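Local structure of small nuclear ribonucleoprotein homolog (Pyrobaculum aerophilum, 1M5Q) at the interface of chains A and B. The protein assembles as an Sm-like protein, augmented by a C-terminal domain, into a toroidal 14-mer and probably binds RNA. Numbering follows the deposited sequence. Chains: chain A/B, small nuclear ribonucleoprotein homolog.

The interface of chains A and B. Residues chain A 88-91; chain B 8, 11, 68, 122, 126.
A salt-bridged subunit interface with an apolar flank joins two copies within the 14-mer: A:Glu91 reaches into chain B and meets B:Arg11, B:Arg68 and B:Leu126. Its carboxylate oxygen OE2 is the focus. B:Arg11 arrives from the opposite direction and sets its NH2 3.0 Å from A:Glu91 OE2, a salt bridge without a hydrogen bond because its N-H is aimed away from the oxygen; carboxylate and guanidinium planes are 31° apart. B:Arg68 stands farther off, its NH1 3.8 Å from A:Glu91 OE2, which lies at the guanidinium edge, in plane. A water fills in here, 2.6 Å from A:Glu91 OE2 and 2.9 Å from B:Arg68 NH1. The bend at chi2 (89°) folds the glutamate so that A:Glu91 CB and CG pack at the CE2 rim of B:Phe122 (3.6 Å from CB to CE2), out of the ring plane, while the carboxylate turns toward the arginines. Next to the carboxylate, CD1 of B:Leu126 presses on A:Ile89 CG2 at 3.4 Å, a tight fit as the two side chains run antiparallel past one another. A:Ile89 CD1 also lies against B:Arg11 NE. Cut back to an alanine, A:Glu91 would lose CG and the carboxylate, and the two arginines and the water would probably be left without their common partner, with the packing on B:Phe122 thinned. In the fold, chain A contributes the end of strand 86-89 and the loop after it, which fit between the loop residues B:Leu8, B:Arg11 and B:Arg68 and helix 113-127 of chain B.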
# COMPACT_ATOMS: atom_id res chain seq x y z
N TYR A 88 -26.45 -5.87 22.71
CA TYR A 88 -25.69 -6.98 23.27
C TYR A 88 -24.96 -6.46 24.50
O TYR A 88 -24.28 -5.40 24.44
CB TYR A 88 -24.67 -7.50 22.27
CG TYR A 88 -23.73 -8.56 22.88
CD1 TYR A 88 -24.23 -9.78 23.31
CD2 TYR A 88 -22.36 -8.31 23.05
CE1 TYR A 88 -23.39 -10.74 23.91
CE2 TYR A 88 -21.50 -9.25 23.63
CZ TYR A 88 -22.04 -10.46 24.06
OH TYR A 88 -21.28 -11.32 24.74
N ILE A 89 -25.05 -7.18 25.63
CA ILE A 89 -24.36 -6.70 26.82
C ILE A 89 -23.20 -7.67 27.04
O ILE A 89 -23.41 -8.82 27.40
CB ILE A 89 -25.30 -6.70 28.06
CG1 ILE A 89 -26.59 -5.93 27.73
CG2 ILE A 89 -24.55 -6.18 29.26
CD1 ILE A 89 -26.40 -4.52 27.25
N GLU A 90 -21.98 -7.21 26.79
CA GLU A 90 -20.83 -8.05 26.95
C GLU A 90 -20.60 -8.39 28.41
O GLU A 90 -20.08 -9.46 28.70
CB GLU A 90 -19.54 -7.38 26.37
CG GLU A 90 -19.06 -6.09 27.11
CD GLU A 90 -17.83 -5.46 26.37
OE1 GLU A 90 -17.51 -4.28 26.57
OE2 GLU A 90 -17.17 -6.18 25.58
N GLU A 91 -20.99 -7.49 29.31
CA GLU A 91 -20.71 -7.73 30.71
C GLU A 91 -21.39 -9.02 31.20
O GLU A 91 -20.78 -9.78 32.00
CB GLU A 91 -21.13 -6.50 31.54
CG GLU A 91 -20.36 -5.17 31.16
CD GLU A 91 -21.04 -4.38 30.07
OE1 GLU A 91 -21.64 -5.02 29.17
OE2 GLU A 91 -20.97 -3.13 30.10
N LEU B 8 -19.17 -4.74 21.40
CA LEU B 8 -19.97 -3.56 21.73
C LEU B 8 -21.18 -3.39 20.80
O LEU B 8 -21.77 -2.29 20.75
CB LEU B 8 -19.09 -2.29 21.70
CG LEU B 8 -18.04 -2.26 22.81
CD1 LEU B 8 -17.08 -1.12 22.55
CD2 LEU B 8 -18.70 -2.13 24.16
N ARG B 11 -24.21 -1.05 21.52
CA ARG B 11 -23.84 -0.03 22.50
C ARG B 11 -23.50 1.29 21.82
O ARG B 11 -23.12 1.33 20.64
CB ARG B 11 -22.63 -0.50 23.34
CG ARG B 11 -22.79 -1.87 23.94
CD ARG B 11 -24.07 -1.88 24.78
NE ARG B 11 -23.77 -2.18 26.17
CZ ARG B 11 -23.03 -1.40 26.91
NH1 ARG B 11 -22.55 -0.30 26.34
NH2 ARG B 11 -22.74 -1.70 28.17
N ARG B 68 -18.42 3.51 33.50
CA ARG B 68 -18.60 2.20 34.14
C ARG B 68 -19.57 2.44 35.31
O ARG B 68 -19.75 3.59 35.77
CB ARG B 68 -17.28 1.67 34.70
CG ARG B 68 -16.30 1.25 33.64
CD ARG B 68 -16.90 0.11 32.79
NE ARG B 68 -15.94 -0.46 31.84
CZ ARG B 68 -16.25 -1.40 30.94
NH1 ARG B 68 -17.49 -1.88 30.86
NH2 ARG B 68 -15.32 -1.88 30.15
N PHE B 122 -27.15 -5.59 37.62
CA PHE B 122 -26.07 -5.00 36.83
C PHE B 122 -26.66 -4.41 35.55
O PHE B 122 -26.43 -3.22 35.23
CB PHE B 122 -25.02 -6.07 36.50
CG PHE B 122 -23.69 -5.51 36.04
CD1 PHE B 122 -22.63 -5.38 36.94
CD2 PHE B 122 -23.51 -5.11 34.73
CE1 PHE B 122 -21.42 -4.86 36.54
CE2 PHE B 122 -22.32 -4.58 34.32
CZ PHE B 122 -21.25 -4.45 35.20
N LEU B 126 -26.97 -0.79 33.71
CA LEU B 126 -26.52 -0.41 32.36
C LEU B 126 -27.60 0.28 31.55
O LEU B 126 -27.30 1.11 30.69
CB LEU B 126 -26.02 -1.62 31.56
CG LEU B 126 -24.73 -2.24 32.12
CD1 LEU B 126 -24.47 -3.47 31.32
CD2 LEU B 126 -23.51 -1.24 32.11
O HOH W 1 -20.15 -1.32 31.76